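Local atomic coordinates of protein-glutamine gamma-glutamyltransferase 2 (Pagrus major, PDB entry 1G0D), a protein that catalyses, probably in a calcium-dependent manner, the cross-linking of peptide-bound glutamines to lysine side chains and other primary amines. Residues Tyr400-Val403 with Arg409-Ile412; Val68-Gln73 with Asp80-Asn85; Thr24-Arg29 with Gly657-Leu662; Ile376-Leu381 with Ser446-Glu451. All blocks are in the same frame, centred on the assembly; numbering follows the deposited sequence.

Interaction 1 of 4, residues Tyr400-Val403 with Arg409-Ile412; sequences YWIV and RRKI
Trp401 is sandwiched between Arg409 and Lys411. The Arg409 guanidinium lies flat on one face of the indole, the planes 22° apart, and its CZ sits 4.0 Å from the centroid of the Trp401 six-membered ring, a cation-pi stack. Its chain swings back over the ring through a bend at chi3 (-18°). The opposite face takes the extended chain of Lys411, whose CG makes a CH-pi contact 3.6 Å from the same Trp401 centroid. Trp401 NE1 is hydrogen-bonded to Asp309 OD1 of strand 307-312.

Backbone hydrogen bonds join the strands as a beta hairpin, an antiparallel pair in a sheet that continues on one side to strand 307-312 and on the other to strand 573-581. Ile402 and Arg410 form a hydrogen-bonded pair: Ile402 N to Arg410 O at 2.7 Å and Arg410 N to Ile402 O at 2.6 Å. Ile412 N reaches Tyr400 O at 3.0 Å, and beyond it a water links Tyr400 N with Ile412 O.

On the sheet face that carries Ile402 and Arg410, Ile402 CG1 meets Ile412 CG1 at 3.9 Å, while Arg410 lies alongside Ile402 and sends its guanidinium to a salt bridge with Asp566.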
# COMPACT_ATOMS: atom_id res chain seq x y z
N TYR A 400 0.90 -27.91 -12.58
CA TYR A 400 1.55 -28.89 -11.70
C TYR A 400 1.69 -30.28 -12.32
O TYR A 400 0.80 -30.72 -13.04
CB TYR A 400 0.76 -29.06 -10.44
CG TYR A 400 0.97 -27.97 -9.44
CD1 TYR A 400 0.29 -26.75 -9.56
CD2 TYR A 400 1.73 -28.21 -8.29
CE1 TYR A 400 0.36 -25.79 -8.54
CE2 TYR A 400 1.81 -27.27 -7.27
CZ TYR A 400 1.12 -26.06 -7.39
OH TYR A 400 1.13 -25.20 -6.30
N TRP A 401 2.78 -30.98 -12.05
CA TRP A 401 2.97 -32.33 -12.60
C TRP A 401 3.48 -33.34 -11.59
O TRP A 401 4.29 -33.01 -10.72
CB TRP A 401 3.95 -32.31 -13.75
CG TRP A 401 3.60 -31.36 -14.83
CD1 TRP A 401 3.73 -30.00 -14.81
CD2 TRP A 401 3.10 -31.69 -16.13
NE1 TRP A 401 3.34 -29.46 -16.01
CE2 TRP A 401 2.95 -30.49 -16.84
CE3 TRP A 401 2.76 -32.88 -16.77
CZ2 TRP A 401 2.48 -30.45 -18.14
CZ3 TRP A 401 2.30 -32.84 -18.06
CH2 TRP A 401 2.16 -31.64 -18.73
N ILE A 402 2.97 -34.57 -11.70
CA ILE A 402 3.44 -35.67 -10.85
C ILE A 402 4.50 -36.35 -11.72
O ILE A 402 4.19 -36.99 -12.73
CB ILE A 402 2.33 -36.72 -10.58
CG1 ILE A 402 1.16 -36.09 -9.80
CG2 ILE A 402 2.97 -37.94 -9.92
CD1 ILE A 402 1.13 -36.37 -8.32
N VAL A 403 5.76 -36.18 -11.37
CA VAL A 403 6.80 -36.84 -12.14
C VAL A 403 7.21 -38.07 -11.36
O VAL A 403 7.63 -37.97 -10.20
CB VAL A 403 8.04 -35.95 -12.31
CG1 VAL A 403 9.01 -36.65 -13.22
CG2 VAL A 403 7.63 -34.57 -12.88
N ARG A 409 5.78 -37.90 -16.56
CA ARG A 409 5.16 -36.73 -15.94
C ARG A 409 3.64 -36.72 -16.12
O ARG A 409 3.13 -36.71 -17.25
CB ARG A 409 5.76 -35.45 -16.54
CG ARG A 409 7.19 -35.20 -16.18
CD ARG A 409 7.72 -34.08 -17.01
NE ARG A 409 6.88 -33.85 -18.19
CZ ARG A 409 6.33 -32.67 -18.51
NH1 ARG A 409 6.50 -31.58 -17.75
NH2 ARG A 409 5.61 -32.58 -19.62
N ARG A 410 2.92 -36.73 -15.01
CA ARG A 410 1.47 -36.72 -15.07
C ARG A 410 0.93 -35.33 -14.73
O ARG A 410 1.17 -34.78 -13.65
CB ARG A 410 0.91 -37.79 -14.11
CG ARG A 410 1.60 -39.15 -14.28
CD ARG A 410 1.28 -40.09 -13.15
NE ARG A 410 -0.13 -40.44 -13.18
CZ ARG A 410 -0.95 -40.33 -12.14
NH1 ARG A 410 -2.24 -40.67 -12.27
NH2 ARG A 410 -0.49 -39.90 -10.97
N LYS A 411 0.21 -34.76 -15.69
CA LYS A 411 -0.36 -33.44 -15.55
C LYS A 411 -1.52 -33.44 -14.57
O LYS A 411 -2.49 -34.20 -14.73
CB LYS A 411 -0.83 -32.97 -16.91
CG LYS A 411 -0.94 -31.51 -17.04
CD LYS A 411 -1.62 -31.21 -18.33
CE LYS A 411 -1.24 -29.84 -18.86
NZ LYS A 411 -1.24 -29.70 -20.37
N ILE A 412 -1.42 -32.61 -13.54
CA ILE A 412 -2.49 -32.52 -12.56
C ILE A 412 -3.54 -31.55 -13.06
O ILE A 412 -3.20 -30.44 -13.49
CB ILE A 412 -1.99 -32.00 -11.23
CG1 ILE A 412 -1.05 -33.02 -10.60
CG2 ILE A 412 -3.18 -31.67 -10.34
CD1 ILE A 412 -0.60 -32.70 -9.19
O HOH W 1 -2.16 -27.92 -12.60

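Interaction 2 of 4, residues Val68-Gln73 with Asp80-Asn85; sequences VVIKVQ and DKWWFN
The backbones of Val68-Gln73 and Asp80-Asn85 meet in a single bridge, Gln73 with Trp83, their touching parts running 64° apart, so the two segments cross instead of pairing along their length. Two backbone hydrogen bonds frame the bridge: Gln73 N to Trp82 O at 3.2 Å and Phe84 N to Gln73 O at 3.1 Å.

Val72 carries the apolar part of the contact at the crossing. Its CG1, anti to the backbone N (chi1 -180°), presses on the Trp83 backbone, 3.4 Å from Trp83 CA, and also touches the Phe84 ring at CD2; its CG2 packs on Trp82 CB at 3.9 Å. Two residues earlier, the Ile70 and Trp82 side chains cross at about a right angle, Ile70 CD1 coming 3.9 Å from Trp82 NE1. In Phe84, chi1 of 77° sets CG between the backbone N and the carbonyl carbon and brings Phe84 CD2 to 3.0 Å from Gln73 O, with Val72 O at the ring edge. The Gln73 amide extends toward Trp82 O as well, although the position of its NE2 is doubtful.

Here an edge strand of one sheet passes into an edge strand of another within the N-terminal beta-sandwich of the transglutaminase family. Strand 68-72 borders strand 55-62, and strand 83-88 borders strand 92-98. Trp82 touches both sheets, Leu60 of strand 55-62 and Leu97 of strand 92-98; Trp83 stacks on His98, and Val68 at the far end rests on helix 202-208.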
# COMPACT_ATOMS: atom_id res chain seq x y z
N VAL A 68 18.70 25.01 -8.21
CA VAL A 68 17.87 25.63 -9.22
C VAL A 68 17.30 27.00 -8.80
O VAL A 68 16.83 27.19 -7.69
CB VAL A 68 16.73 24.65 -9.66
CG1 VAL A 68 15.78 25.34 -10.61
CG2 VAL A 68 17.36 23.45 -10.38
N VAL A 69 17.42 27.98 -9.69
CA VAL A 69 16.90 29.32 -9.42
C VAL A 69 16.03 29.87 -10.56
O VAL A 69 16.44 29.96 -11.71
CB VAL A 69 18.08 30.28 -9.12
CG1 VAL A 69 17.55 31.73 -8.91
CG2 VAL A 69 18.84 29.74 -7.91
N ILE A 70 14.81 30.27 -10.20
CA ILE A 70 13.87 30.75 -11.17
C ILE A 70 13.59 32.21 -10.96
O ILE A 70 13.23 32.62 -9.86
CB ILE A 70 12.56 29.96 -11.02
CG1 ILE A 70 12.86 28.47 -11.15
CG2 ILE A 70 11.56 30.38 -12.07
CD1 ILE A 70 11.74 27.56 -10.70
N LYS A 71 13.74 33.00 -12.02
CA LYS A 71 13.41 34.43 -11.94
C LYS A 71 11.99 34.51 -12.43
O LYS A 71 11.73 34.25 -13.60
CB LYS A 71 14.33 35.26 -12.85
CG LYS A 71 15.76 35.36 -12.31
CD LYS A 71 16.75 36.05 -13.27
CE LYS A 71 17.77 35.08 -13.90
NZ LYS A 71 18.46 34.18 -12.91
N VAL A 72 11.05 34.83 -11.55
CA VAL A 72 9.65 34.93 -11.90
C VAL A 72 9.25 36.19 -12.75
O VAL A 72 9.52 37.34 -12.35
CB VAL A 72 8.82 34.87 -10.60
CG1 VAL A 72 7.36 34.96 -10.89
CG2 VAL A 72 9.11 33.57 -9.91
N GLN A 73 8.62 35.95 -13.91
CA GLN A 73 8.15 36.99 -14.84
C GLN A 73 7.27 38.08 -14.23
O GLN A 73 6.57 37.85 -13.25
CB GLN A 73 7.34 36.35 -15.96
CG GLN A 73 8.12 35.54 -16.98
CD GLN A 73 7.16 34.79 -17.91
OE1 GLN A 73 7.30 34.82 -19.14
NE2 GLN A 73 6.16 34.13 -17.32
N ASP A 80 3.97 27.61 -19.06
CA ASP A 80 4.80 26.78 -18.23
C ASP A 80 5.83 27.71 -17.56
O ASP A 80 6.84 27.27 -17.00
CB ASP A 80 5.43 25.67 -19.07
CG ASP A 80 6.67 26.12 -19.82
OD1 ASP A 80 6.62 27.16 -20.51
OD2 ASP A 80 7.70 25.41 -19.71
N LYS A 81 5.55 29.01 -17.60
CA LYS A 81 6.42 30.00 -17.00
C LYS A 81 5.83 30.53 -15.71
O LYS A 81 4.64 30.79 -15.64
CB LYS A 81 6.61 31.18 -17.95
CG LYS A 81 7.79 31.08 -18.92
CD LYS A 81 9.04 30.48 -18.28
CE LYS A 81 9.78 29.45 -19.20
NZ LYS A 81 9.41 28.01 -18.96
N TRP A 82 6.67 30.70 -14.70
CA TRP A 82 6.23 31.27 -13.41
C TRP A 82 6.04 32.78 -13.65
O TRP A 82 6.78 33.38 -14.42
CB TRP A 82 7.32 31.10 -12.35
CG TRP A 82 7.30 29.88 -11.48
CD1 TRP A 82 7.94 28.69 -11.74
CD2 TRP A 82 6.75 29.75 -10.17
NE1 TRP A 82 7.82 27.84 -10.66
CE2 TRP A 82 7.10 28.46 -9.68
CE3 TRP A 82 6.00 30.61 -9.34
CZ2 TRP A 82 6.73 28.01 -8.42
CZ3 TRP A 82 5.62 30.15 -8.08
CH2 TRP A 82 5.99 28.86 -7.63
N TRP A 83 5.06 33.41 -13.00
CA TRP A 83 4.89 34.86 -13.16
C TRP A 83 4.02 35.41 -12.05
O TRP A 83 3.31 34.66 -11.39
CB TRP A 83 4.29 35.22 -14.52
CG TRP A 83 2.89 34.75 -14.73
CD1 TRP A 83 2.50 33.53 -15.22
CD2 TRP A 83 1.70 35.50 -14.50
NE1 TRP A 83 1.13 33.48 -15.32
CE2 TRP A 83 0.61 34.68 -14.88
CE3 TRP A 83 1.44 36.79 -14.02
CZ2 TRP A 83 -0.72 35.10 -14.80
CZ3 TRP A 83 0.11 37.21 -13.94
CH2 TRP A 83 -0.95 36.36 -14.33
N PHE A 84 4.10 36.72 -11.83
CA PHE A 84 3.32 37.32 -10.76
C PHE A 84 2.60 38.58 -11.15
O PHE A 84 2.92 39.24 -12.11
CB PHE A 84 4.22 37.60 -9.53
CG PHE A 84 5.11 38.82 -9.65
CD1 PHE A 84 4.79 40.00 -8.98
CD2 PHE A 84 6.30 38.78 -10.40
CE1 PHE A 84 5.63 41.10 -9.04
CE2 PHE A 84 7.14 39.88 -10.47
CZ PHE A 84 6.81 41.04 -9.78
N ASN A 85 1.59 38.91 -10.38
CA ASN A 85 0.85 40.12 -10.64
C ASN A 85 0.99 40.88 -9.34
O ASN A 85 0.88 40.32 -8.26
CB ASN A 85 -0.59 39.76 -10.98
CG ASN A 85 -1.57 40.82 -10.58
OD1 ASN A 85 -2.10 40.82 -9.45
ND2 ASN A 85 -1.83 41.75 -11.50

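Interaction 3 of 4, residues Thr24-Arg29 with Gly657-Leu662; sequences TREIDR and GVRKLL
Arg659 and Glu26 face each other where the C-terminal Ig-like domain, a beta-sandwich, approaches the N-terminal part of the chain. Arg659 stands near the start of strand 659-666, and its CB points toward the Thr24-Arg29 loop. CG lies anti to the carbonyl carbon, and bends at chi2 (-148°) and chi3 (137°) carry the chain past Leu627, on which the side chain rests. At the end of the chain the guanidinium meets backbone carbonyls of its own domain, each through a weak hydrogen bond: NE to Arg655 O, NH1 to Thr656 O and NH2 to Ala625 O. These bonds may help to hold the group with NH1 facing the loop.

Glu26 comes from the opposite direction, out of residues 25-27, which have helical backbone angles and a weak bond from Ile27 N to Thr24 O. A bend at chi2 turns the carboxylate toward the C-terminal domain; the side chain touches Phe180. The stronger partner of its carboxylate is Arg655, whose NH1 forms a salt bridge with OE1. The link to Arg659 is thus secondary: carboxylate and guanidinium planes are nearly parallel, and Glu26 OE1, at the guanidinium edge, stands 4.0 Å from Arg659 NH1, a long salt bridge.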
# COMPACT_ATOMS: atom_id res chain seq x y z
N THR A 24 -4.18 22.14 1.52
CA THR A 24 -2.95 21.72 2.17
C THR A 24 -2.95 22.14 3.66
O THR A 24 -1.98 21.88 4.37
CB THR A 24 -1.74 22.38 1.54
OG1 THR A 24 -1.86 23.77 1.73
CG2 THR A 24 -1.63 22.12 0.07
N ARG A 25 -4.02 22.76 4.13
CA ARG A 25 -4.05 23.22 5.52
C ARG A 25 -4.16 22.17 6.60
O ARG A 25 -3.96 22.51 7.75
CB ARG A 25 -5.13 24.25 5.73
CG ARG A 25 -6.49 23.67 5.90
CD ARG A 25 -7.38 24.70 6.54
NE ARG A 25 -8.58 24.09 7.08
CZ ARG A 25 -9.53 24.79 7.68
NH1 ARG A 25 -9.41 26.10 7.81
NH2 ARG A 25 -10.62 24.19 8.16
N GLU A 26 -4.48 20.92 6.24
CA GLU A 26 -4.56 19.83 7.23
C GLU A 26 -3.14 19.57 7.72
O GLU A 26 -2.93 19.22 8.86
CB GLU A 26 -5.07 18.55 6.59
CG GLU A 26 -6.48 18.61 6.30
CD GLU A 26 -7.23 18.86 7.55
OE1 GLU A 26 -7.62 17.87 8.19
OE2 GLU A 26 -7.43 20.05 7.90
N ILE A 27 -2.19 19.75 6.80
CA ILE A 27 -0.76 19.59 7.03
C ILE A 27 -0.23 20.66 8.01
O ILE A 27 0.43 20.32 8.97
CB ILE A 27 0.03 19.71 5.67
CG1 ILE A 27 -0.42 18.61 4.70
CG2 ILE A 27 1.53 19.58 5.89
CD1 ILE A 27 -0.05 18.89 3.24
N ASP A 28 -0.52 21.95 7.76
CA ASP A 28 -0.05 23.06 8.60
C ASP A 28 -0.70 24.39 8.15
O ASP A 28 -0.92 24.61 6.97
CB ASP A 28 1.48 23.16 8.48
CG ASP A 28 2.14 23.87 9.68
OD1 ASP A 28 3.35 23.65 9.93
OD2 ASP A 28 1.47 24.66 10.37
N ARG A 29 -1.00 25.28 9.10
CA ARG A 29 -1.61 26.59 8.84
C ARG A 29 -0.63 27.73 8.96
O ARG A 29 -0.80 28.78 8.35
CB ARG A 29 -2.68 26.88 9.84
CG ARG A 29 -3.97 26.33 9.44
CD ARG A 29 -4.79 26.05 10.63
NE ARG A 29 -5.34 24.72 10.49
CZ ARG A 29 -6.61 24.42 10.72
NH1 ARG A 29 -7.04 23.16 10.57
NH2 ARG A 29 -7.44 25.38 11.12
N GLY A 657 -13.43 16.15 12.62
CA GLY A 657 -13.78 15.30 11.50
C GLY A 657 -14.21 13.88 11.84
O GLY A 657 -14.26 13.51 13.03
N VAL A 658 -14.57 13.11 10.82
CA VAL A 658 -14.93 11.72 11.03
C VAL A 658 -13.59 10.96 11.03
O VAL A 658 -12.94 10.82 9.99
CB VAL A 658 -15.84 11.20 9.92
CG1 VAL A 658 -16.17 9.74 10.17
CG2 VAL A 658 -17.10 12.04 9.84
N ARG A 659 -13.17 10.47 12.19
CA ARG A 659 -11.89 9.82 12.27
C ARG A 659 -12.02 8.39 12.71
O ARG A 659 -13.06 7.97 13.21
CB ARG A 659 -11.01 10.62 13.22
CG ARG A 659 -11.25 12.12 13.12
CD ARG A 659 -9.99 12.90 13.40
NE ARG A 659 -9.80 14.01 12.48
CZ ARG A 659 -9.24 13.91 11.28
NH1 ARG A 659 -9.11 14.98 10.51
NH2 ARG A 659 -8.79 12.76 10.84
N LYS A 660 -10.97 7.63 12.47
CA LYS A 660 -10.94 6.21 12.81
C LYS A 660 -9.79 5.89 13.81
O LYS A 660 -8.63 6.35 13.64
CB LYS A 660 -10.79 5.40 11.50
CG LYS A 660 -11.88 5.69 10.48
CD LYS A 660 -12.81 4.50 10.33
CE LYS A 660 -14.20 4.88 9.84
NZ LYS A 660 -14.06 5.82 8.70
N LEU A 661 -10.13 5.15 14.88
CA LEU A 661 -9.15 4.80 15.91
C LEU A 661 -8.80 3.38 15.66
O LEU A 661 -9.68 2.51 15.58
CB LEU A 661 -9.73 4.99 17.31
CG LEU A 661 -8.76 4.70 18.45
CD1 LEU A 661 -7.57 5.64 18.42
CD2 LEU A 661 -9.53 4.81 19.77
N LEU A 662 -7.49 3.16 15.51
CA LEU A 662 -6.93 1.84 15.21
C LEU A 662 -6.16 1.24 16.39
O LEU A 662 -5.45 1.93 17.13
CB LEU A 662 -5.99 1.92 13.98
CG LEU A 662 -6.57 2.11 12.58
CD1 LEU A 662 -7.45 3.33 12.48
CD2 LEU A 662 -5.42 2.29 11.65

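Interaction 4 of 4, residues Ile376-Leu381 with Ser446-Glu451; sequences IKEGNL and SQKERE
Bends in both chains bring Glu378 and Lys448 together. In Glu378, CG is anti to the carbonyl carbon and chi2 of -41° curls the carboxylate toward the neighbouring helix; in Lys448, turns at chi2 (-102°) and chi3 (75°) send the ammonium across to meet it. Lys448 NZ stops 2.9 Å from Glu378 OE2, a salt bridge whose hydrogen bond is weak in geometry, and the two side chains approach each other at a slant.

The bridge joins two helix ends, the C-terminus of helix 373-378 and the first turn of helix 447-456. The first helix closes in a Schellman motif with Gly379 at positive phi, one of the two bonds back into the last turn running from Gly379 N to Ile376 O at 3.0 Å. Ser446 is the N-cap of the second: its OG accepts from Glu449 N at 2.8 Å.

Further partners extend the ion pair into a network. Lys448 NZ also lies 3.9 Å from Glu451 OE2 one turn on, a long salt bridge, so the ammonium sits between two carboxylates and probably screens them from each other. The other oxygen of Glu378, OE1, is hydrogen-bonded to Tyr442 OH, and the Tyr442 side chain also touches Lys448 and Glu449. Glu449, which by similarity binds calcium, directs its CB away from Ile376-Leu381, and its OE1 accepts from Gly445 N.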
# COMPACT_ATOMS: atom_id res chain seq x y z
N ILE A 376 -1.42 -3.68 -19.15
CA ILE A 376 -1.62 -5.03 -18.64
C ILE A 376 -2.90 -5.60 -19.27
O ILE A 376 -2.88 -6.67 -19.89
CB ILE A 376 -1.74 -5.05 -17.08
CG1 ILE A 376 -0.47 -4.45 -16.44
CG2 ILE A 376 -1.97 -6.47 -16.60
CD1 ILE A 376 0.79 -5.11 -16.88
N LYS A 377 -4.00 -4.87 -19.13
CA LYS A 377 -5.27 -5.32 -19.67
C LYS A 377 -5.19 -5.74 -21.13
O LYS A 377 -5.72 -6.77 -21.51
CB LYS A 377 -6.31 -4.22 -19.56
CG LYS A 377 -7.69 -4.66 -19.13
CD LYS A 377 -8.36 -5.43 -20.21
CE LYS A 377 -9.76 -5.88 -19.77
NZ LYS A 377 -10.60 -4.73 -19.37
N GLU A 378 -4.51 -4.93 -21.94
CA GLU A 378 -4.42 -5.20 -23.36
C GLU A 378 -3.22 -6.04 -23.80
O GLU A 378 -3.09 -6.39 -24.98
CB GLU A 378 -4.45 -3.88 -24.13
CG GLU A 378 -5.81 -3.15 -24.13
CD GLU A 378 -7.03 -4.08 -24.30
OE1 GLU A 378 -7.99 -3.94 -23.51
OE2 GLU A 378 -7.04 -4.94 -25.22
N GLY A 379 -2.36 -6.36 -22.83
CA GLY A 379 -1.19 -7.17 -23.09
C GLY A 379 -0.04 -6.49 -23.79
O GLY A 379 0.65 -7.13 -24.56
N ASN A 380 0.20 -5.20 -23.57
CA ASN A 380 1.35 -4.59 -24.22
C ASN A 380 2.49 -4.59 -23.23
O ASN A 380 2.54 -3.76 -22.33
CB ASN A 380 1.05 -3.18 -24.64
CG ASN A 380 2.29 -2.43 -25.07
OD1 ASN A 380 3.35 -3.03 -25.28
ND2 ASN A 380 2.17 -1.10 -25.21
N LEU A 381 3.40 -5.53 -23.37
CA LEU A 381 4.51 -5.64 -22.44
C LEU A 381 5.66 -4.77 -22.89
O LEU A 381 6.67 -4.72 -22.23
CB LEU A 381 4.98 -7.09 -22.39
CG LEU A 381 4.27 -8.13 -21.52
CD1 LEU A 381 2.81 -7.86 -21.44
CD2 LEU A 381 4.52 -9.53 -22.09
N SER A 446 -12.85 -15.47 -22.32
CA SER A 446 -13.26 -14.54 -23.35
C SER A 446 -12.32 -14.66 -24.54
O SER A 446 -11.18 -15.06 -24.40
CB SER A 446 -13.25 -13.10 -22.78
OG SER A 446 -11.96 -12.69 -22.34
N GLN A 447 -12.82 -14.35 -25.73
CA GLN A 447 -11.98 -14.41 -26.90
C GLN A 447 -11.07 -13.24 -26.75
O GLN A 447 -9.99 -13.19 -27.34
CB GLN A 447 -12.80 -14.25 -28.18
CG GLN A 447 -11.96 -14.13 -29.50
CD GLN A 447 -11.20 -15.44 -29.89
OE1 GLN A 447 -10.05 -15.39 -30.36
NE2 GLN A 447 -11.86 -16.60 -29.70
N LYS A 448 -11.50 -12.25 -25.98
CA LYS A 448 -10.64 -11.10 -25.81
C LYS A 448 -9.46 -11.55 -24.97
O LYS A 448 -8.34 -11.14 -25.23
CB LYS A 448 -11.39 -9.93 -25.18
CG LYS A 448 -11.85 -8.93 -26.23
CD LYS A 448 -10.96 -7.68 -26.31
CE LYS A 448 -9.59 -7.90 -27.00
NZ LYS A 448 -8.65 -6.69 -26.93
N GLU A 449 -9.71 -12.41 -23.99
CA GLU A 449 -8.63 -12.92 -23.16
C GLU A 449 -7.73 -13.76 -24.05
O GLU A 449 -6.52 -13.69 -23.90
CB GLU A 449 -9.14 -13.81 -22.02
CG GLU A 449 -8.00 -14.43 -21.17
CD GLU A 449 -8.42 -15.67 -20.38
OE1 GLU A 449 -9.07 -16.55 -20.98
OE2 GLU A 449 -8.10 -15.78 -19.17
N ARG A 450 -8.30 -14.55 -24.96
CA ARG A 450 -7.48 -15.37 -25.85
C ARG A 450 -6.58 -14.56 -26.78
O ARG A 450 -5.46 -14.95 -27.05
CB ARG A 450 -8.31 -16.32 -26.73
CG ARG A 450 -7.43 -17.06 -27.76
CD ARG A 450 -8.04 -18.35 -28.34
NE ARG A 450 -8.28 -19.37 -27.32
CZ ARG A 450 -7.67 -20.56 -27.26
NH1 ARG A 450 -6.76 -20.89 -28.17
NH2 ARG A 450 -7.97 -21.41 -26.27
N GLU A 451 -7.04 -13.44 -27.27
CA GLU A 451 -6.16 -12.76 -28.16
C GLU A 451 -5.11 -11.92 -27.46
O GLU A 451 -4.12 -11.56 -28.07
CB GLU A 451 -6.95 -11.93 -29.16
CG GLU A 451 -7.95 -10.99 -28.55
CD GLU A 451 -9.01 -10.51 -29.55
OE1 GLU A 451 -9.73 -11.39 -30.09
OE2 GLU A 451 -9.11 -9.27 -29.79

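How the interactions relate
Interaction 3 opens first and closes last; within its loop interaction 2 comes before interaction 4, which encloses interaction 1. Across more than 600 residues, interaction 3 brings the first and last domains near each other through a single long salt bridge. Interaction 2 crosses between sheets of the N-terminal beta-sandwich, its centre about 32 Å from that of interaction 3. Interaction 1 lies in the hairpin of strands 397-403 and 409-414, and interaction 4 ties two helix ends by charge; their centres are about 28 Å apart, near residues thought, by similarity, to bind calcium. Interactions 1 and 2 lie on opposite sides of the chain's centre, their centres about 67 Å apart.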